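PDB 6X9L: aldehyde dehydrogenase family protein from Pseudomonas syringae pv. tomato, which oxidises long-chain aliphatic aldehydes with NAD+ as electron acceptor, as a member of the aldehyde dehydrogenase family. Local coordinates for residues 415-420 and 460-465; 440-445 and 452-457; 231-236 and 254-259. The protein carries 1 engineered substitution. All blocks are in the same frame, centred on the assembly; numbering follows the deposited sequence.

Interaction 1: residues 415-420 and 460-465; sequences TVYGLG and KRSGNG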
loop_
_atom_site.group_PDB
_atom_site.type_symbol
_atom_site.label_atom_id
_atom_site.label_comp_id
_atom_site.label_asym_id
_atom_site.label_seq_id
_atom_site.Cartn_x
_atom_site.Cartn_y
_atom_site.Cartn_z
ATOM N N THR A 415 0.553 -8.317 -20.903
ATOM C CA THR A 415 1.227 -9.036 -19.836
ATOM C C THR A 415 0.617 -8.656 -18.505
ATOM O O THR A 415 0.245 -7.501 -18.273
ATOM C CB THR A 415 2.743 -8.745 -19.828
ATOM O OG1 THR A 415 3.376 -9.450 -18.743
ATOM C CG2 THR A 415 3.019 -7.247 -19.734
ATOM N N VAL A 416 0.534 -9.657 -17.637
ATOM C CA VAL A 416 0.074 -9.495 -16.276
ATOM C C VAL A 416 1.054 -8.682 -15.435
ATOM O O VAL A 416 0.684 -8.201 -14.356
ATOM C CB VAL A 416 -0.165 -10.923 -15.737
ATOM C CG1 VAL A 416 0.778 -11.241 -14.617
ATOM C CG2 VAL A 416 -1.626 -11.140 -15.379
ATOM N N TYR A 417 2.286 -8.489 -15.909
ATOM C CA TYR A 417 3.364 -7.802 -15.199
ATOM C C TYR A 417 3.515 -6.349 -15.682
ATOM O O TYR A 417 2.857 -5.906 -16.631
ATOM C CB TYR A 417 4.692 -8.563 -15.380
ATOM C CG TYR A 417 4.704 -9.995 -14.842
ATOM C CD1 TYR A 417 4.591 -10.241 -13.476
ATOM C CD2 TYR A 417 4.857 -11.093 -15.693
ATOM C CE1 TYR A 417 4.616 -11.531 -12.969
ATOM C CE2 TYR A 417 4.878 -12.394 -15.192
ATOM C CZ TYR A 417 4.760 -12.602 -13.824
ATOM O OH TYR A 417 4.766 -13.877 -13.297
ATOM N N GLY A 418 4.415 -5.610 -15.015
ATOM C CA GLY A 418 4.767 -4.230 -15.347
ATOM C C GLY A 418 5.886 -3.653 -14.490
ATOM O O GLY A 418 5.749 -2.572 -13.909
ATOM N N LEU A 419 7.005 -4.377 -14.399
ATOM C CA LEU A 419 8.099 -3.965 -13.531
ATOM C C LEU A 419 9.026 -2.978 -14.237
ATOM O O LEU A 419 9.397 -1.940 -13.663
ATOM C CB LEU A 419 8.875 -5.189 -13.042
ATOM C CG LEU A 419 10.072 -4.842 -12.164
ATOM C CD1 LEU A 419 9.613 -4.444 -10.768
ATOM C CD2 LEU A 419 11.039 -6.004 -12.113
ATOM N N GLY A 420 9.406 -3.285 -15.476
ATOM C CA GLY A 420 10.253 -2.434 -16.276
ATOM C C GLY A 420 9.973 -2.598 -17.758
ATOM O O GLY A 420 9.052 -3.316 -18.151
ATOM N N LYS A 460 0.549 -3.173 -11.994
ATOM C CA LYS A 460 -0.168 -4.433 -12.130
ATOM C C LYS A 460 0.418 -5.480 -11.179
ATOM O O LYS A 460 0.548 -5.224 -9.974
ATOM C CB LYS A 460 -0.142 -4.875 -13.596
ATOM C CG LYS A 460 -0.976 -3.965 -14.491
ATOM C CD LYS A 460 -0.402 -3.749 -15.888
ATOM C CE LYS A 460 -0.508 -4.999 -16.743
ATOM N NZ LYS A 460 -0.433 -4.684 -18.217
ATOM N N ARG A 461 0.806 -6.641 -11.696
ATOM C CA ARG A 461 1.193 -7.753 -10.844
ATOM C C ARG A 461 2.690 -7.842 -10.570
ATOM O O ARG A 461 3.145 -8.878 -10.082
ATOM C CB ARG A 461 0.712 -9.061 -11.460
ATOM C CG ARG A 461 -0.774 -9.167 -11.453
ATOM C CD ARG A 461 -1.194 -10.562 -11.688
ATOM N NE ARG A 461 -2.531 -10.597 -12.261
ATOM C CZ ARG A 461 -3.132 -11.721 -12.627
ATOM N NH1 ARG A 461 -2.501 -12.875 -12.461
ATOM N NH2 ARG A 461 -4.348 -11.688 -13.147
ATOM N N SER A 462 3.460 -6.793 -10.852
ATOM C CA SER A 462 4.873 -6.768 -10.500
ATOM C C SER A 462 5.134 -6.228 -9.087
ATOM O O SER A 462 6.289 -6.255 -8.627
ATOM C CB SER A 462 5.648 -5.950 -11.541
ATOM O OG SER A 462 5.687 -6.630 -12.783
ATOM N N GLY A 463 4.106 -5.742 -8.394
ATOM C CA GLY A 463 4.220 -5.488 -6.971
ATOM C C GLY A 463 3.300 -4.365 -6.502
ATOM O O GLY A 463 2.293 -4.042 -7.139
ATOM N N ASN A 464 3.690 -3.805 -5.357
ATOM C CA ASN A 464 3.011 -2.699 -4.691
ATOM C C ASN A 464 4.079 -1.926 -3.924
ATOM O O ASN A 464 4.849 -2.523 -3.156
ATOM C CB ASN A 464 1.917 -3.201 -3.725
ATOM C CG ASN A 464 0.609 -3.555 -4.418
ATOM O OD1 ASN A 464 0.073 -2.780 -5.205
ATOM N ND2 ASN A 464 0.073 -4.731 -4.101
ATOM N N GLY A 465 4.118 -0.612 -4.119
ATOM C CA GLY A 465 5.135 0.234 -3.527
ATOM C C GLY A 465 6.313 0.485 -4.465
ATOM O O GLY A 465 6.409 -0.056 -5.568
#
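Ser462 OG is gripped from two directions: it accepts the backbone N-H of Gly418 at 2.8 Å and is also hydrogen-bonded to the backbone O of Gly259. The Gly418 bond is almost straight, with an N-H...O angle of 174°. Leu419 N lies close to the same hydroxyl, but at an angle too poor for a bond. The serine CB instead packs against the chain beyond Gly418, 3.6 Å from Leu419 CB, while Leu419 lines the NAD pocket. With chi1 at -69°, OG sits beside its own backbone N, which turns it to face the 415-420 loop. A second polar tie joins the backbones, Arg461 N donating to Val416 O at 3.1 Å in the plane of that carbonyl. Topologically, 415-420 leads into strand 422-424 of one sheet, and 460-465 contains strand 463-464, which pairs with 253-257 in the other; the contact therefore bridges the two sheets of the aldehyde dehydrogenase fold. Val416 divides its two methyls: CG1 sits over the centre of the Tyr417 ring and also meets Arg461 CD at 3.6 Å, whereas CG2 covers one face of the Arg461 guanidinium. The arginine chain, extended from CG to NE, carries that flat group across the valine, and Arg461 also packs on Thr250 of the second subunit. At the far end Lys460, bent at chi2 and chi3, makes a weak 2.9 Å bond from NZ to Thr415 O, with a further weak one to Asn413 O. Thr415 folds the loop by an ST turn, its OG1 accepting from Tyr417 N at 3.2 Å.

Interaction 2: residues 440-445 and 452-457; sequences AGQVHL and PMAPFG. With NAD (nicotinamide-adenine-dinucleotide), chain D.
Gln442 reaches across to Pro455, donating from NE2 to the backbone O at 2.9 Å. The bond is bent, and the donor stands 55° above the carbonyl plane, so it does not meet a lone pair. The same nitrogen touches the Ala454 methyl, NE2 to CB 3.4 Å. On its other branch the amide meets the Phe456 ring at the edge, OE1 lying 3.8 Å from CD2; amide and ring planes stand 85° apart. At Gly441 and Gly457 the backbones approach through a CA-H...O contact from Gly441 CA to Gly457 O at 3.3 Å; Gly441 has no CB to stand between them.

What fixes the amide is a second bond: His444 NE2 donates to Gln442 OE1 at 2.9 Å, so both amide ends are engaged and its rotation is set. Phe456, with CG anti to its backbone N (chi1 -177°), points its ring edge at the NAD carboxamide, C7N lying in the ring plane, although the modelled approach of the amide oxygen is too close to be relied on. Tyr468 stacks on the same ring. Further out, 442-445 is the outermost strand of its sheet within the chain, and residues 442-444 pair in parallel with a strand of the second subunit. A strand through which the sheet runs on into that subunit lies beside the loop that carries Phe456, whose ring lines both the octanal and the NAD pockets of this aldehyde dehydrogenase active site.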
loop_
_atom_site.group_PDB
_atom_site.type_symbol
_atom_site.label_atom_id
_atom_site.label_comp_id
_atom_site.label_asym_id
_atom_site.label_seq_id
_atom_site.Cartn_x
_atom_site.Cartn_y
_atom_site.Cartn_z
ATOM N N ALA A 440 4.421 0.333 -16.888
ATOM C CA ALA A 440 5.569 -0.244 -16.212
ATOM C C ALA A 440 6.207 0.829 -15.341
ATOM O O ALA A 440 6.191 2.013 -15.683
ATOM C CB ALA A 440 6.582 -0.803 -17.217
ATOM N N GLY A 441 6.768 0.405 -14.209
ATOM C CA GLY A 441 7.278 1.371 -13.256
ATOM C C GLY A 441 8.506 2.101 -13.752
ATOM O O GLY A 441 8.746 3.254 -13.370
ATOM N N GLN A 442 9.300 1.455 -14.605
ATOM C CA GLN A 442 10.411 2.130 -15.250
ATOM C C GLN A 442 10.426 1.820 -16.739
ATOM O O GLN A 442 10.160 0.687 -17.153
ATOM C CB GLN A 442 11.738 1.746 -14.607
ATOM C CG GLN A 442 11.990 2.458 -13.310
ATOM C CD GLN A 442 13.416 2.260 -12.838
ATOM O OE1 GLN A 442 14.154 1.495 -13.430
ATOM N NE2 GLN A 442 13.808 2.960 -11.774
ATOM N N VAL A 443 10.722 2.843 -17.539
ATOM C CA VAL A 443 11.006 2.681 -18.959
ATOM C C VAL A 443 12.358 3.321 -19.231
ATOM O O VAL A 443 12.603 4.458 -18.810
ATOM C CB VAL A 443 9.922 3.315 -19.850
ATOM C CG1 VAL A 443 10.083 2.841 -21.284
ATOM C CG2 VAL A 443 8.502 3.035 -19.296
ATOM N N HIS A 444 13.227 2.588 -19.929
ATOM C CA HIS A 444 14.610 2.981 -20.180
ATOM C C HIS A 444 14.824 3.232 -21.666
ATOM O O HIS A 444 14.580 2.346 -22.492
ATOM C CB HIS A 444 15.584 1.903 -19.703
ATOM C CG HIS A 444 15.546 1.657 -18.228
ATOM N ND1 HIS A 444 16.622 1.901 -17.401
ATOM C CD2 HIS A 444 14.564 1.171 -17.431
ATOM C CE1 HIS A 444 16.301 1.582 -16.160
ATOM N NE2 HIS A 444 15.055 1.146 -16.150
ATOM N N LEU A 445 15.338 4.415 -21.991
ATOM C CA LEU A 445 15.483 4.866 -23.369
ATOM C C LEU A 445 16.929 4.728 -23.825
ATOM O O LEU A 445 17.836 5.310 -23.212
ATOM C CB LEU A 445 15.041 6.315 -23.485
ATOM C CG LEU A 445 13.675 6.598 -22.892
ATOM C CD1 LEU A 445 13.351 8.055 -23.112
ATOM C CD2 LEU A 445 12.631 5.709 -23.553
ATOM N N PRO A 452 20.254 5.521 -9.193
ATOM C CA PRO A 452 19.855 5.115 -7.837
ATOM C C PRO A 452 18.772 5.980 -7.210
ATOM O O PRO A 452 18.303 5.639 -6.118
ATOM C CB PRO A 452 21.162 5.216 -7.043
ATOM C CG PRO A 452 22.005 6.194 -7.804
ATOM C CD PRO A 452 21.661 5.963 -9.250
ATOM N N MET A 453 18.359 7.081 -7.840
ATOM C CA MET A 453 17.288 7.902 -7.293
ATOM C C MET A 453 15.939 7.618 -7.926
ATOM O O MET A 453 14.922 8.094 -7.412
ATOM C CB MET A 453 17.605 9.391 -7.475
ATOM C CG MET A 453 18.877 9.873 -6.797
ATOM S SD MET A 453 18.774 9.810 -5.002
ATOM C CE MET A 453 17.009 9.890 -4.702
ATOM N N ALA A 454 15.904 6.874 -9.031
ATOM C CA ALA A 454 14.645 6.642 -9.730
ATOM C C ALA A 454 13.803 5.644 -8.951
ATOM O O ALA A 454 14.332 4.620 -8.490
ATOM C CB ALA A 454 14.889 6.124 -11.145
ATOM N N PRO A 455 12.508 5.909 -8.770
ATOM C CA PRO A 455 11.642 4.924 -8.117
ATOM C C PRO A 455 11.599 3.637 -8.934
ATOM O O PRO A 455 11.540 3.659 -10.170
ATOM C CB PRO A 455 10.271 5.613 -8.073
ATOM C CG PRO A 455 10.475 7.005 -8.551
ATOM C CD PRO A 455 11.766 7.082 -9.268
ATOM N N PHE A 456 11.648 2.509 -8.227
ATOM C CA PHE A 456 11.686 1.187 -8.837
ATOM C C PHE A 456 10.555 0.359 -8.243
ATOM O O PHE A 456 10.437 0.252 -7.021
ATOM C CB PHE A 456 13.058 0.531 -8.611
ATOM C CG PHE A 456 13.226 -0.823 -9.259
ATOM C CD1 PHE A 456 12.784 -1.974 -8.625
ATOM C CD2 PHE A 456 13.862 -0.950 -10.487
ATOM C CE1 PHE A 456 12.956 -3.234 -9.208
ATOM C CE2 PHE A 456 14.041 -2.203 -11.069
ATOM C CZ PHE A 456 13.584 -3.348 -10.427
ATOM N N GLY A 457 9.698 -0.180 -9.101
ATOM C CA GLY A 457 8.576 -0.984 -8.653
ATOM C C GLY A 457 7.661 -1.323 -9.806
ATOM O O GLY A 457 7.847 -0.865 -10.938
HETATM P PA NAD D . 10.849 -16.574 -3.849
HETATM O O1A NAD D . 9.551 -15.880 -4.067
HETATM O O2A NAD D . 10.774 -18.040 -4.032
HETATM O O5B NAD D . 11.463 -16.220 -2.394
HETATM C C5B NAD D . 11.709 -14.880 -2.007
HETATM C C4B NAD D . 11.863 -14.791 -0.482
HETATM O O4B NAD D . 10.653 -15.196 0.124
HETATM C C3B NAD D . 12.925 -15.729 0.075
HETATM O O3B NAD D . 13.556 -15.077 1.170
HETATM C C2B NAD D . 12.137 -16.927 0.577
HETATM O O2B NAD D . 12.759 -17.588 1.659
HETATM C C1B NAD D . 10.892 -16.240 1.061
HETATM N N9A NAD D . 9.697 -17.072 1.026
HETATM C C8A NAD D . 9.401 -18.132 0.195
HETATM N N7A NAD D . 8.145 -18.539 0.499
HETATM C C5A NAD D . 7.656 -17.760 1.493
HETATM C C6A NAD D . 6.446 -17.737 2.168
HETATM N N6A NAD D . 5.439 -18.508 1.757
HETATM N N1A NAD D . 6.243 -16.783 3.143
HETATM C C2A NAD D . 7.221 -15.866 3.449
HETATM N N3A NAD D . 8.425 -15.888 2.776
HETATM C C4A NAD D . 8.624 -16.827 1.823
HETATM O O3 NAD D . 11.952 -15.839 -4.764
HETATM P PN NAD D . 12.779 -16.421 -6.014
HETATM O O1N NAD D . 11.839 -16.779 -7.104
HETATM O O2N NAD D . 13.756 -17.417 -5.540
HETATM O O5D NAD D . 13.497 -14.987 -6.326
HETATM C C5D NAD D . 13.504 -14.491 -7.642
HETATM C C4D NAD D . 12.217 -13.696 -7.874
HETATM O O4D NAD D . 12.310 -12.435 -7.233
HETATM C C3D NAD D . 12.014 -13.420 -9.351
HETATM O O3D NAD D . 10.637 -13.437 -9.632
HETATM C C2D NAD D . 12.490 -11.996 -9.477
HETATM O O2D NAD D . 11.927 -11.332 -10.588
HETATM C C1D NAD D . 12.019 -11.404 -8.152
HETATM N N1N NAD D . 12.750 -10.149 -7.935
HETATM C C2N NAD D . 12.070 -8.963 -7.965
HETATM C C3N NAD D . 12.755 -7.764 -7.813
HETATM C C7N NAD D . 12.059 -6.439 -7.858
HETATM O O7N NAD D . 12.784 -5.331 -7.386
HETATM N N7N NAD D . 10.819 -6.310 -8.337
HETATM C C4N NAD D . 14.133 -7.773 -7.636
HETATM C C5N NAD D . 14.812 -8.983 -7.617
HETATM C C6N NAD D . 14.109 -10.172 -7.779
#

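Interaction 3: residues 231-236 and 254-259; sequences ISITGS and VTQELG. With NAD (nicotinamide-adenine-dinucleotide), chain D.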
loop_
_atom_site.group_PDB
_atom_site.type_symbol
_atom_site.label_atom_id
_atom_site.label_comp_id
_atom_site.label_asym_id
_atom_site.label_seq_id
_atom_site.Cartn_x
_atom_site.Cartn_y
_atom_site.Cartn_z
ATOM N N ILE A 231 5.740 -5.165 6.474
ATOM C CA ILE A 231 6.538 -6.218 5.863
ATOM C C ILE A 231 6.796 -5.846 4.402
ATOM O O ILE A 231 5.899 -5.373 3.692
ATOM C CB ILE A 231 5.875 -7.620 5.971
ATOM C CG1 ILE A 231 6.830 -8.695 5.437
ATOM C CG2 ILE A 231 4.562 -7.689 5.187
ATOM C CD1 ILE A 231 6.574 -10.087 5.993
ATOM N N SER A 232 8.041 -6.026 3.974
ATOM C CA SER A 232 8.469 -5.758 2.612
ATOM C C SER A 232 9.130 -7.019 2.067
ATOM O O SER A 232 10.033 -7.579 2.703
ATOM C CB SER A 232 9.443 -4.570 2.548
ATOM O OG SER A 232 9.819 -4.308 1.208
ATOM N N ILE A 233 8.671 -7.475 0.910
ATOM C CA ILE A 233 9.180 -8.700 0.319
ATOM C C ILE A 233 9.526 -8.450 -1.139
ATOM O O ILE A 233 8.726 -7.878 -1.892
ATOM C CB ILE A 233 8.187 -9.875 0.421
ATOM C CG1 ILE A 233 8.787 -11.088 -0.301
ATOM C CG2 ILE A 233 6.810 -9.486 -0.148
ATOM C CD1 ILE A 233 8.158 -12.422 0.042
ATOM N N THR A 234 10.726 -8.888 -1.520
ATOM C CA THR A 234 11.180 -9.016 -2.895
ATOM C C THR A 234 11.327 -10.505 -3.204
ATOM O O THR A 234 12.200 -11.175 -2.641
ATOM C CB THR A 234 12.496 -8.278 -3.069
ATOM O OG1 THR A 234 12.263 -6.879 -2.834
ATOM C CG2 THR A 234 13.070 -8.513 -4.458
ATOM N N GLY A 235 10.471 -11.019 -4.080
ATOM C CA GLY A 235 10.469 -12.443 -4.371
ATOM C C GLY A 235 9.456 -12.804 -5.443
ATOM O O GLY A 235 9.062 -11.967 -6.265
ATOM N N SER A 236 9.037 -14.068 -5.424
ATOM C CA SER A 236 8.121 -14.565 -6.430
ATOM C C SER A 236 6.708 -14.091 -6.143
ATOM O O SER A 236 6.346 -13.802 -5.004
ATOM C CB SER A 236 8.141 -16.094 -6.472
ATOM O OG SER A 236 7.576 -16.660 -5.302
ATOM N N VAL A 254 2.163 -3.506 3.471
ATOM C CA VAL A 254 2.705 -4.593 2.670
ATOM C C VAL A 254 3.395 -3.974 1.463
ATOM O O VAL A 254 2.760 -3.267 0.667
ATOM C CB VAL A 254 1.601 -5.579 2.237
ATOM C CG1 VAL A 254 2.133 -6.582 1.192
ATOM C CG2 VAL A 254 0.997 -6.297 3.466
ATOM N N THR A 255 4.690 -4.229 1.331
ATOM C CA THR A 255 5.463 -3.780 0.187
ATOM C C THR A 255 5.973 -4.998 -0.572
ATOM O O THR A 255 6.550 -5.908 0.032
ATOM C CB THR A 255 6.618 -2.887 0.641
ATOM O OG1 THR A 255 6.097 -1.583 0.922
ATOM C CG2 THR A 255 7.666 -2.777 -0.436
ATOM N N GLN A 256 5.755 -5.020 -1.890
ATOM C CA GLN A 256 6.046 -6.196 -2.713
ATOM C C GLN A 256 6.726 -5.805 -4.018
ATOM O O GLN A 256 6.255 -4.923 -4.738
ATOM C CB GLN A 256 4.775 -6.992 -3.034
ATOM C CG GLN A 256 3.971 -7.394 -1.814
ATOM C CD GLN A 256 2.536 -7.690 -2.169
ATOM O OE1 GLN A 256 1.762 -6.773 -2.471
ATOM N NE2 GLN A 256 2.170 -8.973 -2.146
ATOM N N GLU A 257 7.829 -6.477 -4.308
ATOM C CA GLU A 257 8.567 -6.370 -5.554
ATOM C C GLU A 257 8.599 -7.783 -6.116
ATOM O O GLU A 257 9.310 -8.646 -5.581
ATOM C CB GLU A 257 9.975 -5.842 -5.320
ATOM C CG GLU A 257 10.057 -4.494 -4.645
ATOM C CD GLU A 257 10.141 -3.367 -5.655
ATOM O OE1 GLU A 257 10.197 -3.691 -6.862
ATOM O OE2 GLU A 257 10.141 -2.177 -5.250
ATOM N N LEU A 258 7.817 -8.027 -7.179
ATOM C CA LEU A 258 7.641 -9.394 -7.662
ATOM C C LEU A 258 8.117 -9.598 -9.101
ATOM O O LEU A 258 9.076 -8.955 -9.551
ATOM C CB LEU A 258 6.172 -9.782 -7.523
ATOM C CG LEU A 258 5.530 -9.333 -6.207
ATOM C CD1 LEU A 258 4.102 -9.789 -6.171
ATOM C CD2 LEU A 258 6.296 -9.847 -4.974
ATOM N N GLY A 259 7.439 -10.481 -9.840
ATOM C CA GLY A 259 7.909 -10.904 -11.148
ATOM C C GLY A 259 7.792 -9.833 -12.222
ATOM O O GLY A 259 7.185 -8.775 -12.038
HETATM P PA NAD D . 10.849 -16.574 -3.849
HETATM O O1A NAD D . 9.551 -15.880 -4.067
HETATM O O2A NAD D . 10.774 -18.040 -4.032
HETATM O O5B NAD D . 11.463 -16.220 -2.394
HETATM C C5B NAD D . 11.709 -14.880 -2.007
HETATM C C4B NAD D . 11.863 -14.791 -0.482
HETATM O O4B NAD D . 10.653 -15.196 0.124
HETATM C C3B NAD D . 12.925 -15.729 0.075
HETATM O O3B NAD D . 13.556 -15.077 1.170
HETATM C C2B NAD D . 12.137 -16.927 0.577
HETATM O O2B NAD D . 12.759 -17.588 1.659
HETATM C C1B NAD D . 10.892 -16.240 1.061
HETATM N N9A NAD D . 9.697 -17.072 1.026
HETATM C C8A NAD D . 9.401 -18.132 0.195
HETATM N N7A NAD D . 8.145 -18.539 0.499
HETATM C C5A NAD D . 7.656 -17.760 1.493
HETATM C C6A NAD D . 6.446 -17.737 2.168
HETATM N N6A NAD D . 5.439 -18.508 1.757
HETATM N N1A NAD D . 6.243 -16.783 3.143
HETATM C C2A NAD D . 7.221 -15.866 3.449
HETATM N N3A NAD D . 8.425 -15.888 2.776
HETATM C C4A NAD D . 8.624 -16.827 1.823
HETATM O O3 NAD D . 11.952 -15.839 -4.764
HETATM P PN NAD D . 12.779 -16.421 -6.014
HETATM O O1N NAD D . 11.839 -16.779 -7.104
HETATM O O2N NAD D . 13.756 -17.417 -5.540
HETATM O O5D NAD D . 13.497 -14.987 -6.326
HETATM C C5D NAD D . 13.504 -14.491 -7.642
HETATM C C4D NAD D . 12.217 -13.696 -7.874
HETATM O O4D NAD D . 12.310 -12.435 -7.233
HETATM C C3D NAD D . 12.014 -13.420 -9.351
HETATM O O3D NAD D . 10.637 -13.437 -9.632
HETATM C C2D NAD D . 12.490 -11.996 -9.477
HETATM O O2D NAD D . 11.927 -11.332 -10.588
HETATM C C1D NAD D . 12.019 -11.404 -8.152
HETATM N N1N NAD D . 12.750 -10.149 -7.935
HETATM C C2N NAD D . 12.070 -8.963 -7.965
HETATM C C3N NAD D . 12.755 -7.764 -7.813
HETATM C C7N NAD D . 12.059 -6.439 -7.858
HETATM O O7N NAD D . 12.784 -5.331 -7.386
HETATM N N7N NAD D . 10.819 -6.310 -8.337
HETATM C C4N NAD D . 14.133 -7.773 -7.636
HETATM C C5N NAD D . 14.812 -8.983 -7.617
HETATM C C6N NAD D . 14.109 -10.172 -7.779
#
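Ile233 spends both its backbone groups on the neighbouring strand: its N-H goes to Thr255 O at 2.8 Å, and its O receives Glu257 N. Ile231 O accepts Thr255 N before it, and Gly235 N donates to Glu257 O at 3.0 Å beyond it, giving the staggered bonding of parallel strands, whose axes run within 8° of each other and approach to 4.7 Å. Backbone CA-H...O contacts such as Thr234 CA to Glu257 O, 3.3 Å, fill in between.

On the face with Ser232 and Thr234, the hydroxyls of these two residues find their polar partner outside the pair: both are hydrogen-bonded to Lys168 NZ. Thr234 OG1 also rests on the Glu257 CB at 3.5 Å, the two side chains lying alongside and pointing the same way, while CG2 turns to the nicotinamide ring. On the opposite face Ile233 CG2 packs on Gln256 CG at 3.9 Å, and the Gln256 amide is satisfied by Asn464 ND2 at OE1 and weakly by Gly240 O at NE2.

Where the strands end, they meet the cofactor. The NAD carboxamide N7N makes weak bonds to Glu257 OE1, at 3.1 Å, and to Leu258 O, at 3.4 Å; a bend at chi2 (-93°) swings the glutamate carboxylate there. Ser236 N and OG both approach the phosphate oxygen O1A, though at distances too short to trust. Ser236 OG also bonds Ala239 N, as the N-cap of helix 237-247.

That helix completes a beta-alpha-beta crossover of the Rossmann-like cofactor domain, covering the face with Ile233 and Gln256. Strand 143-155 pairs with the far edge of 230-234, and strand 463-464 runs antiparallel along 253-257.

From the N terminus, interaction 3 comes first, its two strands closing a beta-alpha-beta unit of 17 intervening residues in the cofactor-binding sheet. It is complete before interaction 1 opens at 415-420. Interaction 1 closes at 460-465 over a loop of 39 residues, and interaction 2 is nested wholly inside that loop, closing a shorter one of six residues between 440-445 and 452-457. A backbone hydrogen bond between Gly418 and Gly441 joins interactions 1 and 2. The Ser462 O to Leu258 N bond ties interaction 1 to interaction 3, while Gly457 packs on Glu257 to connect interactions 2 and 3. Interaction 1 thus links the cofactor-binding sheet to the one containing strand 442-445.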